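PDB 4ECL: serine racemase from Enterococcus faecalis, which is built, like other members of the alanine racemase family, from a TIM-barrel domain and a beta-rich C-terminal domain. Local coordinates for residues Y47-T50 / T51-Q55; A64-D67 / E68-L72; V299-G303 / R304-I308. All coordinates share one frame; numbering follows the deposited sequence.

Interactions 1 and 2 both lie in the N-terminal, TIM-barrel part of the chain and touch each other, T50 OG1 lying 3.9 Å from L72 CD2, with centres about 14 Å apart. Interaction 3 belongs to the C-terminal part, its centre about 32 Å from that of interaction 1 and about 38 Å from that of interaction 2. Interaction 2 is the buried one, a helix start held by a carboxylate and a hydroxyl. Interaction 1 is partly buried and runs along a helix, combining backbone bonds with a threonine hydroxyl and an aliphatic pair. Interaction 3 is a hairpin, also partly buried, held across its strands by backbone bonds, with an exposed turn.

Interaction 1: Y47-T50 / T51-Q55; sequences YEVT and TYLEQ
V49 O accepts from L53 N at 2.8 Å and T50 O from E54 N at 3.0 Å, the latter nearly straight with an N-H...O angle of 171°, so 47-50 and 51-55 are successive parts of one alpha-helix. The preceding backbone bonds are weaker: T51 N lies 3.3 Å from Y47 O, and Y52 N lies 3.4 Å from E48 O.

Y47 O also receives the hydroxyl of T51, with OG1 at 2.8 Å. This carbonyl oxygen thus takes two donors of T51, a short hydroxyl bond and a weak one from the amide. A chi1 of 57° sets T51 OG1 between its own backbone N and carbonyl carbon, from where it reaches back to the preceding turn and meets the carbonyl at a C=O...O angle of 153°, somewhat tilted from its plane. The same torsion directs the methyl CG2 of T51 to the Y47 ring, where it approaches CE1 to 3.9 Å at a slant. On another side of the helix V49 and L53 lie side by side and point the same way. Their nearest branches are V49 CG1 and L53 CD1, 3.6 Å apart, and L53 CG also lies 3.2 Å from V49 O. The hydroxyl of T50 is turned to M46 O, one turn earlier, rather than onward along the helix.

Beyond these residues, the V49-L53 side of the helix is covered in part by helix 13-25, where L16 and V20 meet L53, and by F61 of strand 60-63, which touches both T50 and L53. E48 packs on strand 369-372, and the Y47 ring stands edge-to-face with Y75. OE1 of E54 is hydrogen-bonded to S79 OG and S78 N, just ahead of strand 80-83.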
loop_
_atom_site.group_PDB
_atom_site.type_symbol
_atom_site.label_atom_id
_atom_site.label_comp_id
_atom_site.label_asym_id
_atom_site.label_seq_id
_atom_site.Cartn_x
_atom_site.Cartn_y
_atom_site.Cartn_z
ATOM N N TYR A 47 12.187 -10.990 1.920
ATOM C CA TYR A 47 13.409 -11.667 1.492
ATOM C C TYR A 47 14.576 -11.288 2.402
ATOM O O TYR A 47 15.291 -12.148 2.922
ATOM C CB TYR A 47 13.741 -11.326 0.037
ATOM C CG TYR A 47 15.040 -11.942 -0.442
ATOM C CD1 TYR A 47 15.160 -13.314 -0.592
ATOM C CD2 TYR A 47 16.144 -11.153 -0.746
ATOM C CE1 TYR A 47 16.335 -13.892 -1.026
ATOM C CE2 TYR A 47 17.333 -11.726 -1.182
ATOM C CZ TYR A 47 17.421 -13.099 -1.319
ATOM O OH TYR A 47 18.590 -13.690 -1.749
ATOM N N GLU A 48 14.740 -9.989 2.604
ATOM C CA GLU A 48 15.846 -9.478 3.391
ATOM C C GLU A 48 15.750 -9.978 4.821
ATOM O O GLU A 48 16.709 -10.519 5.358
ATOM C CB GLU A 48 15.875 -7.945 3.355
ATOM C CG GLU A 48 16.301 -7.358 2.003
ATOM C CD GLU A 48 15.172 -7.322 0.963
ATOM O OE1 GLU A 48 13.991 -7.545 1.322
ATOM O OE2 GLU A 48 15.475 -7.069 -0.223
ATOM N N VAL A 49 14.580 -9.819 5.424
ATOM C CA VAL A 49 14.427 -10.122 6.835
ATOM C C VAL A 49 14.528 -11.611 7.149
ATOM O O VAL A 49 15.289 -12.018 8.032
ATOM C CB VAL A 49 13.123 -9.544 7.385
ATOM C CG1 VAL A 49 12.791 -10.158 8.749
ATOM C CG2 VAL A 49 13.233 -8.046 7.476
ATOM N N THR A 50 13.777 -12.424 6.419
ATOM C CA THR A 50 13.685 -13.847 6.724
ATOM C C THR A 50 14.994 -14.604 6.500
ATOM O O THR A 50 15.367 -15.454 7.315
ATOM C CB THR A 50 12.520 -14.531 5.963
ATOM O OG1 THR A 50 11.331 -13.735 6.077
ATOM C CG2 THR A 50 12.236 -15.892 6.553
ATOM N N THR A 51 15.707 -14.305 5.418
ATOM C CA THR A 51 17.001 -14.956 5.209
ATOM C C THR A 51 17.968 -14.626 6.358
ATOM O O THR A 51 18.699 -15.498 6.846
ATOM C CB THR A 51 17.630 -14.581 3.856
ATOM O OG1 THR A 51 17.756 -13.162 3.776
ATOM C CG2 THR A 51 16.756 -15.066 2.705
ATOM N N TYR A 52 17.952 -13.371 6.808
ATOM C CA TYR A 52 18.814 -12.969 7.914
ATOM C C TYR A 52 18.383 -13.638 9.232
ATOM O O TYR A 52 19.225 -14.094 10.012
ATOM C CB TYR A 52 18.861 -11.440 8.066
ATOM C CG TYR A 52 19.892 -10.971 9.074
ATOM C CD1 TYR A 52 21.241 -10.936 8.744
ATOM C CD2 TYR A 52 19.522 -10.579 10.362
ATOM C CE1 TYR A 52 22.189 -10.519 9.655
ATOM C CE2 TYR A 52 20.471 -10.158 11.284
ATOM C CZ TYR A 52 21.801 -10.131 10.921
ATOM O OH TYR A 52 22.760 -9.716 11.816
ATOM N N LEU A 53 17.076 -13.698 9.470
ATOM C CA LEU A 53 16.558 -14.354 10.668
ATOM C C LEU A 53 16.996 -15.807 10.742
ATOM O O LEU A 53 17.433 -16.279 11.797
ATOM C CB LEU A 53 15.038 -14.270 10.723
ATOM C CG LEU A 53 14.495 -12.870 11.001
ATOM C CD1 LEU A 53 12.963 -12.873 11.043
ATOM C CD2 LEU A 53 15.104 -12.308 12.284
ATOM N N GLU A 54 16.870 -16.519 9.627
ATOM C CA GLU A 54 17.340 -17.899 9.575
ATOM C C GLU A 54 18.857 -17.962 9.764
ATOM O O GLU A 54 19.380 -18.894 10.381
ATOM C CB GLU A 54 16.929 -18.575 8.267
ATOM C CG GLU A 54 17.267 -20.055 8.222
ATOM C CD GLU A 54 16.497 -20.802 7.137
ATOM O OE1 GLU A 54 15.459 -21.420 7.456
ATOM O OE2 GLU A 54 16.934 -20.782 5.971
ATOM N N GLN A 55 19.566 -16.969 9.241
ATOM C CA GLN A 55 21.013 -16.953 9.388
ATOM C C GLN A 55 21.393 -16.875 10.862
ATOM O O GLN A 55 22.304 -17.572 11.317
ATOM C CB GLN A 55 21.630 -15.788 8.614
ATOM C CG GLN A 55 23.155 -15.731 8.685
ATOM C CD GLN A 55 23.714 -14.469 8.058
ATOM O OE1 GLN A 55 23.355 -14.109 6.938
ATOM N NE2 GLN A 55 24.587 -13.783 8.784
#

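Interaction 2: A64-D67 / E68-L72; sequences ATID and EGIRL
E68 reaches back along the helix start to A64 and T65. Its CB rests 3.5 Å from T65 O. CG, placed beside the backbone N by a chi1 of -73°, comes equally close, 3.5 Å, to T65 OG1; the two side chains cross at about a right angle. From there the chain runs extended (chi2 176°) and brings CD to 3.9 Å from A64 N, delivering the carboxylate to the backbone ahead of the helix. OE1 accepts from A64 N at 2.7 Å, the donor arriving nearly along the C-O axis, and has a second, weak bond from T65 N at 3.4 Å. OE2 serves other partners: A39 N and, in a salt bridge, R367 NH1 of the second subunit. Both oxygens of this buried acid are thus engaged, and the positive charge together with the N-H donors would be expected to stabilise its carboxylate form.

The return bond runs from E68 N to T65 OG1, 3.2 Å long with an N-H...O angle of 166°, so the hydroxyl caps an amide of the first turn. Behind it the helix proceeds by ordinary backbone bonds, such as I70 N to I66 O at 2.8 Å. I66 and I70 lie alongside one another, CG1 of the first 4.0 Å from CD1 of the second, and both also meet E94 of helix 92-97.

T65 at the N-cap and E68 three residues on form a capping box with unequal arms, E68 N to T65 OG1 well formed and T65 N to E68 OE1 weak. It starts the helix of the beta-alpha-beta unit 60-63, 66-74, 80-83, a repeating element of TIM barrels.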
loop_
_atom_site.group_PDB
_atom_site.type_symbol
_atom_site.label_atom_id
_atom_site.label_comp_id
_atom_site.label_asym_id
_atom_site.label_seq_id
_atom_site.Cartn_x
_atom_site.Cartn_y
_atom_site.Cartn_z
ATOM N N ALA A 64 0.973 -15.227 6.314
ATOM C CA ALA A 64 -0.487 -15.161 6.219
ATOM C C ALA A 64 -1.059 -16.131 5.195
ATOM O O ALA A 64 -2.188 -16.604 5.344
ATOM C CB ALA A 64 -0.946 -13.738 5.895
ATOM N N THR A 65 -0.303 -16.394 4.133
ATOM C CA THR A 65 -0.841 -17.133 2.997
ATOM C C THR A 65 0.158 -18.140 2.465
ATOM O O THR A 65 1.353 -18.003 2.691
ATOM C CB THR A 65 -1.196 -16.195 1.824
ATOM O OG1 THR A 65 0.010 -15.750 1.194
ATOM C CG2 THR A 65 -2.011 -14.986 2.303
ATOM N N ILE A 66 -0.339 -19.148 1.750
ATOM C CA ILE A 66 0.519 -20.151 1.132
ATOM C C ILE A 66 1.500 -19.532 0.126
ATOM O O ILE A 66 2.626 -20.011 -0.028
ATOM C CB ILE A 66 -0.303 -21.258 0.432
ATOM C CG1 ILE A 66 0.621 -22.375 -0.061
ATOM C CG2 ILE A 66 -1.133 -20.677 -0.728
ATOM C CD1 ILE A 66 -0.114 -23.598 -0.563
ATOM N N ASP A 67 1.087 -18.464 -0.552
ATOM C CA ASP A 67 1.974 -17.819 -1.529
ATOM C C ASP A 67 3.172 -17.138 -0.863
ATOM O O ASP A 67 4.278 -17.128 -1.407
ATOM C CB ASP A 67 1.194 -16.856 -2.414
ATOM C CG ASP A 67 0.070 -17.553 -3.154
ATOM O OD1 ASP A 67 0.344 -18.153 -4.212
ATOM O OD2 ASP A 67 -1.071 -17.535 -2.648
ATOM N N GLU A 68 2.954 -16.575 0.315
ATOM C CA GLU A 68 4.070 -16.106 1.127
ATOM C C GLU A 68 4.974 -17.262 1.529
ATOM O O GLU A 68 6.191 -17.158 1.432
ATOM C CB GLU A 68 3.561 -15.368 2.355
ATOM C CG GLU A 68 2.991 -14.010 2.004
ATOM C CD GLU A 68 2.412 -13.315 3.204
ATOM O OE1 GLU A 68 2.158 -14.007 4.207
ATOM O OE2 GLU A 68 2.213 -12.085 3.150
ATOM N N GLY A 69 4.375 -18.365 1.967
ATOM C CA GLY A 69 5.133 -19.544 2.363
ATOM C C GLY A 69 5.982 -20.129 1.240
ATOM O O GLY A 69 7.152 -20.470 1.436
ATOM N N ILE A 70 5.388 -20.253 0.057
ATOM C CA ILE A 70 6.104 -20.746 -1.108
ATOM C C ILE A 70 7.273 -19.800 -1.470
ATOM O O ILE A 70 8.379 -20.256 -1.791
ATOM C CB ILE A 70 5.134 -20.915 -2.299
ATOM C CG1 ILE A 70 4.172 -22.067 -2.032
ATOM C CG2 ILE A 70 5.877 -21.188 -3.588
ATOM C CD1 ILE A 70 3.190 -22.284 -3.175
ATOM N N ARG A 71 7.034 -18.491 -1.395
ATOM C CA ARG A 71 8.103 -17.515 -1.634
ATOM C C ARG A 71 9.288 -17.715 -0.690
ATOM O O ARG A 71 10.439 -17.662 -1.122
ATOM C CB ARG A 71 7.579 -16.084 -1.535
ATOM C CG ARG A 71 6.921 -15.605 -2.824
ATOM C CD ARG A 71 6.148 -14.322 -2.606
ATOM N NE ARG A 71 7.024 -13.227 -2.216
ATOM C CZ ARG A 71 6.660 -12.233 -1.414
ATOM N NH1 ARG A 71 5.433 -12.202 -0.901
ATOM N NH2 ARG A 71 7.527 -11.275 -1.115
ATOM N N LEU A 72 9.004 -17.975 0.587
ATOM C CA LEU A 72 10.062 -18.223 1.564
ATOM C C LEU A 72 10.912 -19.405 1.152
ATOM O O LEU A 72 12.140 -19.339 1.203
ATOM C CB LEU A 72 9.490 -18.452 2.955
ATOM C CG LEU A 72 8.798 -17.236 3.558
ATOM C CD1 LEU A 72 8.514 -17.502 5.022
ATOM C CD2 LEU A 72 9.724 -16.038 3.398
#

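Interaction 3: V299-G303 / R304-I308; sequences VLIGG and RQAPI
The flat groups that meet between V299-I301 and R304-A306 are peptide units, joined by four N-H...O=C bonds. Two donors lie in the carbonyl plane, A306 N 2.7 Å from V299 O and I301 N 2.9 Å from R304 O. The reciprocal two stand above it: V299 N at the A306 carbonyl, and R304 N, 2.9 Å from I301 O and 58° out of plane where the chain turns. L300 and Q305 project from one face of the hairpin, V299, I301, R304 and A306 from the other.

On the first face L300 and Q305 lie side by side, L300 CD2 3.9 Å from Q305 CG, an aliphatic contact; the Q305 amide itself makes a weak hydrogen bond from NE2 to E342 OE1. On the second, V299 CG2 packs on A306 CB at 3.8 Å. The R304 chain bends at chi2 (-71°) and again at chi3, folding over the turn so that CG comes 3.4 Å from G302 O and CD 3.5 Å from G303 O.

G302 and G303, both with positive phi, are the central residues of a type I' turn, and D339 accepts from G303 N. V319 of the adjoining strand 317-320 packs against V299, I301 and A306. The chemistry implies a two-residue hairpin whose register is set by paired backbone bonds, with apolar packing of V299, I301 and A306 on one face and the exposed R304 beside the turn.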
loop_
_atom_site.group_PDB
_atom_site.type_symbol
_atom_site.label_atom_id
_atom_site.label_comp_id
_atom_site.label_asym_id
_atom_site.label_seq_id
_atom_site.Cartn_x
_atom_site.Cartn_y
_atom_site.Cartn_z
ATOM N N VAL A 299 9.909 16.020 8.153
ATOM C CA VAL A 299 10.966 15.061 7.898
ATOM C C VAL A 299 12.254 15.575 8.520
ATOM O O VAL A 299 12.320 16.723 8.963
ATOM C CB VAL A 299 11.151 14.808 6.402
ATOM C CG1 VAL A 299 9.846 14.288 5.789
ATOM C CG2 VAL A 299 11.594 16.083 5.695
ATOM N N LEU A 300 13.273 14.728 8.572
ATOM C CA LEU A 300 14.565 15.167 9.076
ATOM C C LEU A 300 15.540 15.372 7.919
ATOM O O LEU A 300 15.777 14.470 7.108
ATOM C CB LEU A 300 15.133 14.187 10.106
ATOM C CG LEU A 300 14.272 13.934 11.354
ATOM C CD1 LEU A 300 14.947 12.937 12.304
ATOM C CD2 LEU A 300 13.934 15.229 12.088
ATOM N N ILE A 301 16.078 16.579 7.840
ATOM C CA ILE A 301 17.110 16.893 6.863
ATOM C C ILE A 301 18.229 17.633 7.584
ATOM O O ILE A 301 17.975 18.608 8.296
ATOM C CB ILE A 301 16.586 17.749 5.697
ATOM C CG1 ILE A 301 15.555 16.965 4.878
ATOM C CG2 ILE A 301 17.745 18.165 4.802
ATOM C CD1 ILE A 301 14.840 17.789 3.812
ATOM N N GLY A 302 19.457 17.152 7.407
ATOM C CA GLY A 302 20.606 17.715 8.096
ATOM C C GLY A 302 20.388 17.786 9.598
ATOM O O GLY A 302 20.819 18.735 10.258
ATOM N N GLY A 303 19.689 16.789 10.132
ATOM C CA GLY A 303 19.412 16.728 11.551
ATOM C C GLY A 303 18.351 17.696 12.038
ATOM O O GLY A 303 18.168 17.868 13.239
ATOM N N ARG A 304 17.641 18.332 11.119
ATOM C CA ARG A 304 16.645 19.325 11.506
ATOM C C ARG A 304 15.255 18.963 10.980
ATOM O O ARG A 304 15.114 18.202 10.013
ATOM C CB ARG A 304 17.059 20.705 10.993
ATOM C CG ARG A 304 18.539 21.028 11.187
ATOM C CD ARG A 304 18.873 21.258 12.648
ATOM N NE ARG A 304 18.149 22.400 13.204
ATOM C CZ ARG A 304 18.291 22.839 14.454
ATOM N NH1 ARG A 304 19.136 22.233 15.282
ATOM N NH2 ARG A 304 17.594 23.887 14.879
ATOM N N GLN A 305 14.222 19.498 11.621
ATOM C CA GLN A 305 12.859 19.176 11.217
ATOM C C GLN A 305 12.394 20.057 10.065
ATOM O O GLN A 305 12.508 21.284 10.123
ATOM C CB GLN A 305 11.906 19.313 12.397
ATOM C CG GLN A 305 12.267 18.432 13.561
ATOM C CD GLN A 305 11.266 18.548 14.683
ATOM O OE1 GLN A 305 10.271 19.265 14.562
ATOM N NE2 GLN A 305 11.519 17.841 15.784
ATOM N N ALA A 306 11.879 19.420 9.016
ATOM C CA ALA A 306 11.350 20.135 7.857
ATOM C C ALA A 306 9.894 19.747 7.688
ATOM O O ALA A 306 9.599 18.628 7.257
ATOM C CB ALA A 306 12.140 19.781 6.610
ATOM N N PRO A 307 8.977 20.653 8.055
ATOM C CA PRO A 307 7.544 20.339 8.009
ATOM C C PRO A 307 7.075 20.101 6.576
ATOM O O PRO A 307 7.529 20.769 5.649
ATOM C CB PRO A 307 6.883 21.602 8.570
ATOM C CG PRO A 307 7.966 22.321 9.309
ATOM C CD PRO A 307 9.237 21.992 8.604
ATOM N N ILE A 308 6.189 19.133 6.399
ATOM C CA ILE A 308 5.610 18.886 5.096
ATOM C C ILE A 308 4.684 20.046 4.737
ATOM O O ILE A 308 3.866 20.474 5.553
ATOM C CB ILE A 308 4.841 17.570 5.083
ATOM C CG1 ILE A 308 5.779 16.422 5.470
ATOM C CG2 ILE A 308 4.216 17.347 3.715
ATOM C CD1 ILE A 308 5.071 15.113 5.732
#